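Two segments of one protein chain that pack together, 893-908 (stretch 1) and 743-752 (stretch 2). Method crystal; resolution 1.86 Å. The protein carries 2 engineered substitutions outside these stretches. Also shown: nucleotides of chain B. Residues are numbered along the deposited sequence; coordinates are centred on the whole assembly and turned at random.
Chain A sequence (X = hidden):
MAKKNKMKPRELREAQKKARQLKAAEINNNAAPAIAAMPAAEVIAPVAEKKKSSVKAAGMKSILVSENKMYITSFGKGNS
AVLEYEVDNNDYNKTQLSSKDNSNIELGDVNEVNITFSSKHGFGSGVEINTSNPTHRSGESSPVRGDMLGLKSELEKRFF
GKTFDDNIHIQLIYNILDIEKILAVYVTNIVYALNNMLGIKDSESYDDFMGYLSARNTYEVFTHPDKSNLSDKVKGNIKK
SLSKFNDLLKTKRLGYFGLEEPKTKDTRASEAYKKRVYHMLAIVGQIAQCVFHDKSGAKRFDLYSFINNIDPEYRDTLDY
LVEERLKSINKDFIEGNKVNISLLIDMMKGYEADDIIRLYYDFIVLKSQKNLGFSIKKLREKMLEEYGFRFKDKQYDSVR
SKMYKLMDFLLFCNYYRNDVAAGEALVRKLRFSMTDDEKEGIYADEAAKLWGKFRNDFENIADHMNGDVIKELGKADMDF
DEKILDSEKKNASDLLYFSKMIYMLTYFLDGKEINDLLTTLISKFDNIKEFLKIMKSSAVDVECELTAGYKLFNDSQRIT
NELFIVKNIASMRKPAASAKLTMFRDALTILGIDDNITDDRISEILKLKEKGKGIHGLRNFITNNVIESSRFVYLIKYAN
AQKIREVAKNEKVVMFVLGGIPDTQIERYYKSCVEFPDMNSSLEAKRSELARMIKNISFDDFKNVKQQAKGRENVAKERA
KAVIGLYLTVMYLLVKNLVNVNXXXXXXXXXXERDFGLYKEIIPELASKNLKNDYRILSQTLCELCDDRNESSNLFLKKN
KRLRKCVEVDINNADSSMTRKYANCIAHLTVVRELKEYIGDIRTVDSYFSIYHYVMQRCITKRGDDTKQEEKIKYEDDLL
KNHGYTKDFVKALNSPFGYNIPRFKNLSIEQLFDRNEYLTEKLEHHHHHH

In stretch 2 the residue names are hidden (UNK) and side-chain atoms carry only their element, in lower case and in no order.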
ATOM      1  N   LEU A 893      -9.550  -8.201  23.893  1.00 26.92           N
ATOM      2  CA  LEU A 893      -8.927  -6.947  23.407  1.00 24.85           C
ATOM      3  C   LEU A 893      -9.663  -6.411  22.172  1.00 23.84           C
ATOM      4  O   LEU A 893      -9.747  -5.230  22.031  1.00 24.35           O
ATOM      5  CB  LEU A 893      -7.450  -7.205  23.136  1.00 26.03           C
ATOM      6  CG  LEU A 893      -6.591  -7.340  24.385  1.00 27.23           C
ATOM      7  CD1 LEU A 893      -5.189  -7.779  24.029  1.00 27.50           C
ATOM      8  CD2 LEU A 893      -6.579  -6.054  25.183  1.00 30.28           C
ATOM      9  N   ASN A 894     -10.165  -7.303  21.333  1.00 23.77           N
ATOM     10  CA  ASN A 894     -10.849  -6.967  20.059  1.00 25.56           C
ATOM     11  C   ASN A 894     -12.344  -6.722  20.271  1.00 25.98           C
ATOM     12  O   ASN A 894     -12.992  -6.342  19.340  1.00 26.49           O
ATOM     13  CB  ASN A 894     -10.687  -8.094  19.047  1.00 24.62           C
ATOM     14  CG  ASN A 894      -9.329  -8.118  18.389  1.00 23.25           C
ATOM     15  OD1 ASN A 894      -8.602  -7.149  18.442  1.00 25.72           O
ATOM     16  ND2 ASN A 894      -9.015  -9.213  17.737  1.00 24.73           N
ATOM     17  N   SER A 895     -12.824  -6.801  21.510  1.00 28.05           N
ATOM     18  CA  SER A 895     -14.271  -6.679  21.833  1.00 25.87           C
ATOM     19  C   SER A 895     -14.839  -5.333  21.366  1.00 27.34           C
ATOM     20  O   SER A 895     -15.964  -5.301  20.952  1.00 30.29           O
ATOM     21  CB  SER A 895     -14.586  -6.992  23.271  1.00 27.21           C
ATOM     22  OG  SER A 895     -13.957  -6.102  24.144  1.00 30.15           O
ATOM     23  N   PRO A 896     -14.085  -4.224  21.359  1.00 29.11           N
ATOM     24  CA  PRO A 896     -14.592  -2.957  20.846  1.00 25.78           C
ATOM     25  C   PRO A 896     -15.002  -3.027  19.361  1.00 26.03           C
ATOM     26  O   PRO A 896     -15.782  -2.246  18.954  1.00 26.66           O
ATOM     27  CB  PRO A 896     -13.400  -2.012  21.021  1.00 28.31           C
ATOM     28  CG  PRO A 896     -12.642  -2.590  22.165  1.00 28.76           C
ATOM     29  CD  PRO A 896     -12.794  -4.078  21.989  1.00 28.25           C
ATOM     30  N   PHE A 897     -14.405  -3.952  18.615  1.00 23.44           N
ATOM     31  CA  PHE A 897     -14.628  -4.143  17.161  1.00 24.45           C
ATOM     32  C   PHE A 897     -15.743  -5.154  16.922  1.00 26.50           C
ATOM     33  O   PHE A 897     -16.091  -5.372  15.805  1.00 24.64           O
ATOM     34  CB  PHE A 897     -13.350  -4.648  16.497  1.00 23.83           C
ATOM     35  CG  PHE A 897     -12.117  -3.878  16.876  1.00 24.00           C
ATOM     36  CD1 PHE A 897     -12.163  -2.505  17.014  1.00 24.97           C
ATOM     37  CD2 PHE A 897     -10.920  -4.522  17.115  1.00 26.72           C
ATOM     38  CE1 PHE A 897     -11.035  -1.791  17.369  1.00 25.34           C
ATOM     39  CE2 PHE A 897      -9.793  -3.810  17.470  1.00 24.82           C
ATOM     40  CZ  PHE A 897      -9.857  -2.450  17.594  1.00 26.42           C
ATOM     41  N   GLY A 898     -16.338  -5.641  18.000  1.00 25.62           N
ATOM     42  CA  GLY A 898     -17.364  -6.694  17.963  1.00 27.20           C
ATOM     43  C   GLY A 898     -18.587  -6.333  17.144  1.00 27.19           C
ATOM     44  O   GLY A 898     -19.182  -7.216  16.596  1.00 28.71           O
ATOM     45  N   TYR A 899     -18.917  -5.055  17.055  1.00 25.55           N
ATOM     46  CA  TYR A 899     -20.111  -4.594  16.309  1.00 28.86           C
ATOM     47  C   TYR A 899     -19.997  -4.932  14.816  1.00 26.34           C
ATOM     48  O   TYR A 899     -21.012  -4.955  14.170  1.00 27.91           O
ATOM     49  CB  TYR A 899     -20.370  -3.120  16.590  1.00 28.14           C
ATOM     50  CG  TYR A 899     -19.362  -2.241  15.921  1.00 24.40           C
ATOM     51  CD1 TYR A 899     -18.131  -2.007  16.494  1.00 24.20           C
ATOM     52  CD2 TYR A 899     -19.623  -1.691  14.686  1.00 22.31           C
ATOM     53  CE1 TYR A 899     -17.194  -1.217  15.866  1.00 24.03           C
ATOM     54  CE2 TYR A 899     -18.702  -0.897  14.042  1.00 22.71           C
ATOM     55  CZ  TYR A 899     -17.478  -0.674  14.629  1.00 26.73           C
ATOM     56  OH  TYR A 899     -16.567   0.092  14.001  1.00 24.19           O
ATOM     57  N   ASN A 900     -18.788  -5.025  14.274  1.00 24.27           N
ATOM     58  CA  ASN A 900     -18.595  -5.464  12.870  1.00 24.12           C
ATOM     59  C   ASN A 900     -18.121  -6.911  12.983  1.00 26.39           C
ATOM     60  O   ASN A 900     -16.953  -7.128  13.217  1.00 24.88           O
ATOM     61  CB  ASN A 900     -17.602  -4.581  12.122  1.00 25.07           C
ATOM     62  CG  ASN A 900     -17.555  -4.887  10.645  1.00 24.60           C
ATOM     63  OD1 ASN A 900     -17.319  -6.005  10.256  1.00 25.83           O
ATOM     64  ND2 ASN A 900     -17.799  -3.895   9.823  1.00 26.39           N
ATOM     65  N   ILE A 901     -19.032  -7.854  12.820  1.00 25.66           N
ATOM     66  CA  ILE A 901     -18.699  -9.274  13.094  1.00 24.94           C
ATOM     67  C   ILE A 901     -17.575  -9.795  12.193  1.00 27.04           C
ATOM     68  O   ILE A 901     -16.708 -10.442  12.712  1.00 24.64           O
ATOM     69  CB  ILE A 901     -19.969 -10.131  13.025  1.00 28.54           C
ATOM     70  CG1 ILE A 901     -20.847  -9.873  14.245  1.00 29.24           C
ATOM     71  CG2 ILE A 901     -19.620 -11.591  12.890  1.00 30.22           C
ATOM     72  CD1 ILE A 901     -20.249 -10.374  15.509  1.00 33.11           C
ATOM     73  N   PRO A 902     -17.584  -9.567  10.869  1.00 25.17           N
ATOM     74  CA  PRO A 902     -16.517 -10.069  10.023  1.00 23.89           C
ATOM     75  C   PRO A 902     -15.158  -9.481  10.427  1.00 21.89           C
ATOM     76  O   PRO A 902     -14.224 -10.196  10.429  1.00 22.86           O
ATOM     77  CB  PRO A 902     -16.951  -9.642   8.619  1.00 24.37           C
ATOM     78  CG  PRO A 902     -18.430  -9.539   8.731  1.00 28.52           C
ATOM     79  CD  PRO A 902     -18.646  -8.949  10.105  1.00 25.56           C
ATOM     80  N   ARG A 903     -15.107  -8.194  10.724  1.00 23.14           N
ATOM     81  CA  ARG A 903     -13.819  -7.609  11.149  1.00 23.01           C
ATOM     82  C   ARG A 903     -13.396  -8.259  12.472  1.00 25.21           C
ATOM     83  O   ARG A 903     -12.303  -8.736  12.553  1.00 23.78           O
ATOM     84  CB  ARG A 903     -13.926  -6.093  11.308  1.00 21.98           C
ATOM     85  CG  ARG A 903     -12.642  -5.434  11.776  1.00 23.87           C
ATOM     86  CD  ARG A 903     -12.606  -3.923  11.743  1.00 24.77           C
ATOM     87  NE  ARG A 903     -12.920  -3.323  10.470  1.00 23.47           N
ATOM     88  CZ  ARG A 903     -13.993  -2.599  10.246  1.00 23.31           C
ATOM     89  NH1 ARG A 903     -14.811  -2.323  11.234  1.00 24.20           N
ATOM     90  NH2 ARG A 903     -14.265  -2.169   9.039  1.00 24.33           N
ATOM     91  N   PHE A 904     -14.316  -8.370  13.420  1.00 23.59           N
ATOM     92  CA  PHE A 904     -13.986  -8.931  14.752  1.00 22.54           C
ATOM     93  C   PHE A 904     -13.489 -10.369  14.632  1.00 24.49           C
ATOM     94  O   PHE A 904     -12.504 -10.697  15.243  1.00 25.78           O
ATOM     95  CB  PHE A 904     -15.214  -8.884  15.653  1.00 24.56           C
ATOM     96  CG  PHE A 904     -15.041  -9.572  16.977  1.00 25.06           C
ATOM     97  CD1 PHE A 904     -14.326  -8.983  17.999  1.00 26.28           C
ATOM     98  CD2 PHE A 904     -15.601 -10.811  17.204  1.00 32.50           C
ATOM     99  CE1 PHE A 904     -14.171  -9.619  19.215  1.00 26.39           C
ATOM    100  CE2 PHE A 904     -15.437 -11.453  18.416  1.00 34.34           C
ATOM    101  CZ  PHE A 904     -14.724 -10.851  19.417  1.00 32.67           C
ATOM    102  N   LYS A 905     -14.181 -11.200  13.870  1.00 24.68           N
ATOM    103  CA  LYS A 905     -13.730 -12.597  13.699  1.00 23.75           C
ATOM    104  C   LYS A 905     -12.393 -12.659  12.960  1.00 23.85           C
ATOM    105  O   LYS A 905     -11.529 -13.375  13.391  1.00 23.26           O
ATOM    106  CB  LYS A 905     -14.793 -13.403  12.963  1.00 24.82           C
ATOM    107  CG  LYS A 905     -16.048 -13.643  13.773  1.00 27.65           C
ATOM    108  CD  LYS A 905     -16.884 -14.749  13.232  1.00 31.15           C
ATOM    109  CE  LYS A 905     -16.197 -16.087  13.261  1.00 30.95           C
ATOM    110  NZ  LYS A 905     -17.022 -17.129  12.631  1.00 38.56           N
ATOM    111  N   ASN A 906     -12.247 -11.881  11.898  1.00 23.63           N
ATOM    112  CA  ASN A 906     -11.003 -11.936  11.099  1.00 22.97           C
ATOM    113  C   ASN A 906      -9.810 -11.503  11.952  1.00 21.46           C
ATOM    114  O   ASN A 906      -8.764 -12.066  11.781  1.00 23.75           O
ATOM    115  CB  ASN A 906     -11.103 -11.145   9.800  1.00 21.65           C
ATOM    116  CG  ASN A 906     -12.060 -11.739   8.796  1.00 24.56           C
ATOM    117  OD1 ASN A 906     -12.594 -12.808   8.999  1.00 24.89           O
ATOM    118  ND2 ASN A 906     -12.270 -11.032   7.708  1.00 24.43           N
ATOM    119  N   LEU A 907     -10.001 -10.519  12.819  1.00 19.94           N
ATOM    120  CA  LEU A 907      -8.903  -9.973  13.646  1.00 20.42           C
ATOM    121  C   LEU A 907      -8.675 -10.807  14.915  1.00 23.69           C
ATOM    122  O   LEU A 907      -7.673 -10.586  15.541  1.00 24.60           O
ATOM    123  CB  LEU A 907      -9.249  -8.530  14.017  1.00 23.10           C
ATOM    124  CG  LEU A 907      -9.262  -7.518  12.876  1.00 24.18           C
ATOM    125  CD1 LEU A 907      -9.383  -6.103  13.392  1.00 24.95           C
ATOM    126  CD2 LEU A 907      -8.037  -7.654  12.007  1.00 25.77           C
ATOM    127  N   SER A 908      -9.606 -11.693  15.265  1.00 24.17           N
ATOM    128  CA  SER A 908      -9.519 -12.480  16.523  1.00 24.30           C
ATOM    129  C   SER A 908      -9.129 -13.940  16.295  1.00 29.71           C
ATOM    130  O   SER A 908      -8.611 -14.530  17.209  1.00 29.63           O
ATOM    131  CB  SER A 908     -10.819 -12.427  17.272  1.00 24.87           C
ATOM    132  OG  SER A 908     -11.166 -11.118  17.619  1.00 24.88           O
ATOM    133  N   UNK A 743      -1.319  -2.889  10.682  1.00 19.07           N
ATOM    134  CA  UNK A 743      -2.178  -2.061   9.814  1.00 18.71           C
ATOM    135  C   UNK A 743      -3.638  -2.522   9.912  1.00 21.74           C
ATOM    136  O   UNK A 743      -4.506  -1.691   9.877  1.00 19.96           O
ATOM    137  c   UNK A 743      -1.666  -2.137   8.407  1.00 21.24           C
ATOM    138  N   UNK A 744      -3.880  -3.820  10.054  1.00 19.64           N
ATOM    139  CA  UNK A 744      -5.268  -4.340  10.132  1.00 21.72           C
ATOM    140  C   UNK A 744      -5.956  -3.766  11.372  1.00 21.79           C
ATOM    141  O   UNK A 744      -7.125  -3.521  11.319  1.00 20.35           O
ATOM    142  n   UNK A 744      -6.856  -7.258   8.035  1.00 21.25           N
ATOM    143  c   UNK A 744      -4.716  -6.520   8.921  1.00 21.40           C
ATOM    144  c   UNK A 744      -6.802  -8.572   7.969  1.00 22.41           C
ATOM    145  c   UNK A 744      -5.731  -6.390   7.819  1.00 21.73           C
ATOM    146  c   UNK A 744      -5.259  -5.869  10.176  1.00 19.90           C
ATOM    147  n   UNK A 744      -7.822  -9.292   8.369  1.00 23.43           N
ATOM    148  n   UNK A 744      -5.739  -9.170   7.486  1.00 22.61           N
ATOM    149  N   UNK A 745      -5.216  -3.690  12.471  1.00 21.99           N
ATOM    150  CA  UNK A 745      -5.692  -3.149  13.767  1.00 20.74           C
ATOM    151  C   UNK A 745      -5.914  -1.638  13.672  1.00 20.70           C
ATOM    152  O   UNK A 745      -6.830  -1.120  14.259  1.00 23.22           O
ATOM    153  c   UNK A 745      -4.981  -5.198  14.971  1.00 22.37           C
ATOM    154  c   UNK A 745      -4.282  -7.368  14.217  1.00 21.37           C
ATOM    155  c   UNK A 745      -4.143  -5.999  14.227  1.00 21.88           C
ATOM    156  c   UNK A 745      -5.999  -5.802  15.676  1.00 21.76           C
ATOM    157  c   UNK A 745      -5.298  -7.959  14.937  1.00 24.93           C
ATOM    158  c   UNK A 745      -6.154  -7.170  15.676  1.00 21.89           C
ATOM    159  c   UNK A 745      -4.858  -3.706  14.919  1.00 22.03           C
ATOM    160  o   UNK A 745      -5.456  -9.305  14.911  1.00 23.69           O
ATOM    161  N   UNK A 746      -5.048  -0.970  12.927  1.00 21.32           N
ATOM    162  CA  UNK A 746      -5.173   0.493  12.711  1.00 21.23           C
ATOM    163  C   UNK A 746      -6.493   0.749  11.983  1.00 21.32           C
ATOM    164  O   UNK A 746      -7.183   1.640  12.359  1.00 21.11           O
ATOM    165  c   UNK A 746      -3.984   1.053  11.919  1.00 19.62           C
ATOM    166  c   UNK A 746      -2.684   0.898  12.693  1.00 23.33           C
ATOM    167  c   UNK A 746      -4.237   2.496  11.560  1.00 21.43           C
ATOM    168  N   UNK A 747      -6.820  -0.075  10.996  1.00 19.75           N
ATOM    169  CA  UNK A 747      -8.112   0.090  10.271  1.00 21.71           C
ATOM    170  C   UNK A 747      -9.246  -0.114  11.281  1.00 20.95           C
ATOM    171  O   UNK A 747     -10.184   0.641  11.271  1.00 20.32           O
ATOM    172  c   UNK A 747      -9.620  -1.016   8.593  1.00 23.31           C
ATOM    173  c   UNK A 747      -7.090  -1.705   6.985  1.00 26.50           C
ATOM    174  c   UNK A 747      -8.205  -0.922   9.116  1.00 21.74           C
ATOM    175  c   UNK A 747      -7.195  -0.622   8.010  1.00 21.75           C
ATOM    176  N   UNK A 748      -9.098  -1.097  12.157  1.00 19.91           N
ATOM    177  CA  UNK A 748     -10.163  -1.371  13.138  1.00 22.20           C
ATOM    178  C   UNK A 748     -10.389  -0.147  14.039  1.00 20.62           C
ATOM    179  O   UNK A 748     -11.533   0.196  14.275  1.00 21.87           O
ATOM    180  c   UNK A 748      -9.799  -2.593  13.928  1.00 21.96           C
ATOM    181  N   UNK A 749      -9.321   0.487  14.518  1.00 20.40           N
ATOM    182  CA  UNK A 749      -9.445   1.690  15.391  1.00 22.23           C
ATOM    183  C   UNK A 749     -10.077   2.841  14.605  1.00 26.02           C
ATOM    184  O   UNK A 749     -10.971   3.483  15.110  1.00 23.69           O
ATOM    185  c   UNK A 749      -8.372   0.946  18.150  1.00 31.54           C
ATOM    186  c   UNK A 749      -7.523   1.110  16.943  1.00 27.08           C
ATOM    187  c   UNK A 749      -8.126   3.514  16.497  1.00 28.61           C
ATOM    188  c   UNK A 749      -8.067   2.112  15.930  1.00 24.80           C
ATOM    189  N   UNK A 750      -9.615   3.056  13.386  1.00 21.25           N
ATOM    190  CA  UNK A 750     -10.160   4.156  12.559  1.00 20.80           C
ATOM    191  C   UNK A 750     -11.668   3.955  12.371  1.00 21.80           C
ATOM    192  O   UNK A 750     -12.400   4.892  12.539  1.00 22.92           O
ATOM    193  c   UNK A 750      -9.462   4.140  11.201  1.00 19.88           C
ATOM    194  c   UNK A 750     -10.216   4.862  10.145  1.00 21.28           C
ATOM    195  n   UNK A 750     -11.480   5.514   8.516  1.00 22.39           N
ATOM    196  c   UNK A 750     -10.934   6.572   9.037  1.00 23.70           C
ATOM    197  n   UNK A 750     -10.175   6.204  10.023  1.00 21.10           N
ATOM    198  c   UNK A 750     -11.053   4.429   9.191  1.00 22.00           C
ATOM    199  N   UNK A 751     -12.081   2.739  12.046  1.00 22.61           N
ATOM    200  CA  UNK A 751     -13.512   2.416  11.826  1.00 22.06           C
ATOM    201  C   UNK A 751     -14.340   2.558  13.105  1.00 23.40           C
ATOM    202  O   UNK A 751     -15.459   3.015  13.007  1.00 23.25           O
ATOM    203  s   UNK A 751     -13.013   0.993   9.553  0.98 26.52           S
ATOM    204  c   UNK A 751     -13.643   1.030  11.242  1.00 21.68           C
ATOM    205  N   UNK A 752     -13.793   2.125  14.235  1.00 23.49           N
ATOM    206  CA  UNK A 752     -14.518   2.237  15.521  1.00 22.70           C
ATOM    207  C   UNK A 752     -14.757   3.715  15.835  1.00 24.59           C
ATOM    208  O   UNK A 752     -15.857   4.052  16.168  1.00 25.62           O
ATOM    209  c   UNK A 752     -13.674   1.590  16.616  1.00 24.13           C
ATOM    210  c   UNK A 752     -15.563   1.294  18.237  1.00 28.97           C
ATOM    211  c   UNK A 752     -13.221   1.190  19.048  1.00 27.19           C
ATOM    212  c   UNK A 752     -14.161   1.819  18.043  1.00 26.22           C
TER
ATOM    213  P     A B  27     -11.615  -4.283   7.348  1.00 25.82           P
ATOM    214  OP1   A B  27     -10.932  -4.025   8.659  1.00 26.98           O
ATOM    215  OP2   A B  27     -12.676  -3.359   6.951  1.00 23.57           O
ATOM    216  O5'   A B  27     -10.684  -4.233   6.083  1.00 22.75           O
ATOM    217  C5'   A B  27      -9.443  -4.967   6.155  1.00 23.93           C
ATOM    218  C4'   A B  27      -8.692  -4.785   4.893  1.00 22.04           C
ATOM    219  O4'   A B  27      -7.442  -5.471   4.972  1.00 22.75           O
ATOM    220  C3'   A B  27      -9.372  -5.389   3.663  1.00 24.77           C
ATOM    221  O3'   A B  27      -9.906  -4.374   2.837  1.00 27.72           O
ATOM    222  C2'   A B  27      -8.233  -6.099   2.905  1.00 26.70           C
ATOM    223  O2'   A B  27      -8.171  -5.707   1.541  1.00 24.07           O
ATOM    224  C1'   A B  27      -6.988  -5.650   3.688  1.00 24.37           C
ATOM    225  N9    A B  27      -5.913  -6.628   3.699  1.00 26.17           N
ATOM    226  C8    A B  27      -4.622  -6.358   3.327  1.00 28.79           C
ATOM    227  N7    A B  27      -3.846  -7.407   3.322  1.00 27.55           N
ATOM    228  C5    A B  27      -4.676  -8.442   3.738  1.00 27.22           C
ATOM    229  C6    A B  27      -4.443  -9.809   3.967  1.00 31.59           C
ATOM    230  N6    A B  27      -3.259 -10.399   3.772  1.00 30.31           N
ATOM    231  N1    A B  27      -5.495 -10.573   4.350  1.00 25.34           N
ATOM    232  C2    A B  27      -6.675  -9.976   4.545  1.00 26.20           C
ATOM    233  N3    A B  27      -6.998  -8.692   4.422  1.00 23.56           N
ATOM    234  C4    A B  27      -5.947  -7.971   3.995  1.00 25.22           C
ATOM    235  P     A B  26     -16.692  -3.654   5.709  1.00 27.80           P
ATOM    236  OP1   A B  26     -16.646  -2.807   6.917  1.00 31.39           O
ATOM    237  OP2   A B  26     -16.330  -3.186   4.359  1.00 25.60           O
ATOM    238  O5'   A B  26     -15.707  -4.885   5.950  1.00 24.36           O
ATOM    239  C5'   A B  26     -15.517  -5.473   7.223  1.00 22.80           C
ATOM    240  C4'   A B  26     -14.503  -6.581   7.136  1.00 23.54           C
ATOM    241  O4'   A B  26     -15.037  -7.593   6.251  1.00 24.24           O
ATOM    242  C3'   A B  26     -13.148  -6.287   6.488  1.00 22.55           C
ATOM    243  O3'   A B  26     -12.178  -5.773   7.435  1.00 24.04           O
ATOM    244  C2'   A B  26     -12.704  -7.665   5.963  1.00 24.09           C
ATOM    245  O2'   A B  26     -11.695  -8.304   6.783  1.00 26.62           O
ATOM    246  C1'   A B  26     -14.007  -8.485   5.952  1.00 23.27           C
ATOM    247  N9    A B  26     -14.292  -9.088   4.650  1.00 23.30           N
ATOM    248  C8    A B  26     -14.705  -8.449   3.508  1.00 23.30           C
ATOM    249  N7    A B  26     -14.734  -9.223   2.452  1.00 25.38           N
ATOM    250  C5    A B  26     -14.364 -10.467   2.943  1.00 24.70           C
ATOM    251  C6    A B  26     -14.173 -11.705   2.324  1.00 27.00           C
ATOM    252  N6    A B  26     -14.442 -11.939   1.036  1.00 27.92           N
ATOM    253  N1    A B  26     -13.701 -12.722   3.081  1.00 24.93           N
ATOM    254  C2    A B  26     -13.480 -12.496   4.377  1.00 25.73           C
ATOM    255  N3    A B  26     -13.561 -11.355   5.057  1.00 23.34           N
ATOM    256  C4    A B  26     -14.079 -10.391   4.295  1.00 22.11           C
ATOM    257  P     A B   2     -16.710 -20.989   6.272  0.90 50.78           P
ATOM    258  OP1   A B   2     -17.296 -22.097   7.003  1.00 58.97           O
ATOM    259  OP2   A B   2     -17.168 -20.688   4.933  1.00 50.31           O
ATOM    260  O5'   A B   2     -16.926 -19.649   7.080  1.00 40.21           O
ATOM    261  C5'   A B   2     -16.772 -19.577   8.476  1.00 32.94           C
ATOM    262  C4'   A B   2     -16.359 -18.197   8.881  1.00 32.03           C
ATOM    263  O4'   A B   2     -15.360 -17.666   7.986  1.00 28.87           O
ATOM    264  C3'   A B   2     -17.496 -17.202   8.792  1.00 28.74           C
ATOM    265  O3'   A B   2     -18.322 -17.412   9.903  1.00 29.01           O
ATOM    266  C2'   A B   2     -16.737 -15.893   8.714  1.00 25.89           C
ATOM    267  O2'   A B   2     -16.235 -15.510   9.954  1.00 27.45           O
ATOM    268  C1'   A B   2     -15.587 -16.287   7.793  1.00 27.48           C
ATOM    269  N9    A B   2     -15.870 -16.044   6.381  1.00 24.54           N
ATOM    270  C8    A B   2     -15.919 -16.949   5.357  1.00 26.65           C
ATOM    271  N7    A B   2     -16.201 -16.418   4.196  1.00 27.05           N
ATOM    272  C5    A B   2     -16.337 -15.067   4.473  1.00 23.28           C
ATOM    273  C6    A B   2     -16.628 -13.959   3.661  1.00 24.33           C
ATOM    274  N6    A B   2     -16.858 -14.037   2.353  1.00 25.29           N
ATOM    275  N1    A B   2     -16.704 -12.753   4.256  1.00 24.52           N
ATOM    276  C2    A B   2     -16.480 -12.672   5.567  1.00 25.87           C
ATOM    277  N3    A B   2     -16.197 -13.634   6.432  1.00 25.23           N
ATOM    278  C4    A B   2     -16.144 -14.825   5.817  1.00 24.42           C
HETATM  279  O   HOH W   1     -13.989  -1.270  14.222  1.00 25.32           O

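Position 743 carries a single side-chain carbon and touches nothing on stretch 1: Ala743, one residue before the contact begins. Position 744 has three carbons, a nitrogen, then a carbon bearing two more nitrogens, a guanidinium. Its first carbon lies 3.8 Å from Leu907 CD2, and one terminal nitrogen is 4.0 Å from Asn906 CB. This is Arg744; its guanidinium places one face over the base of A27, with NH1 3.2 Å from C2.

At 745 one carbon leads to a six-carbon ring bearing an oxygen, and that oxygen sits 2.6 Å from Leu907 O. Tyr745 therefore donates its OH to a backbone carbonyl of the other helix, while Leu907 CD2 lies over its ring face, 4.3 Å from the centroid. Asn894 OD1 approaches the ring edge, 3.7 Å from Tyr745 CE2.

Position 746 has one carbon forking into two, points away and makes no contact: Val746. Position 747 has four carbons, forked at the first with one arm two carbons long. Its short arm is 4.4 Å from Arg903 NE, a marginal touch: Ile747.

Position 748 has one carbon, pointing toward stretch 1. It lies 3.6 Å from the centroid of the Phe897 ring, almost on the ring normal, with Leu907 CD1 also 3.6 Å from CB and Arg903 CD 3.8 Å from CB. Ala748 is small enough to let these three side chains close around one methyl.

Position 749 repeats the four-carbon fork at the first carbon. Its CB points away, but the long arm returns to the edge of the Phe897 ring: Ile749, CD1 3.7 Å from CZ. Position 750 has one carbon and a five-membered ring of three carbons and two nitrogens, out of reach of stretch 1: His750.

Position 751 has a carbon and a sulfur, the latter 3.4 Å from Arg903 NH2 and over a guanidinium face: Cys751. Position 752 has four carbons forked at the second, packing against Pro896, Phe897 and Tyr899: Leu752, with CD2 3.8 Å from Pro896 CB and CD1 3.8 Å from Tyr899 CE1.

The helices run nearly antiparallel, 151° apart, with axes 11.1 Å apart at closest approach. Apolar packing centres on Ala748, and one direct hydrogen bond, from Tyr745, ties Leu907 to the start of stretch 2. A water donates to Ala748 O and Tyr899 OH. Arg903 spans protein and RNA: its NE donates to A27 OP1 at 2.8 Å and its NH2 to A27 OP2 at 2.9 Å.

Stretch 2 (743-752) ARYVIAIHCL
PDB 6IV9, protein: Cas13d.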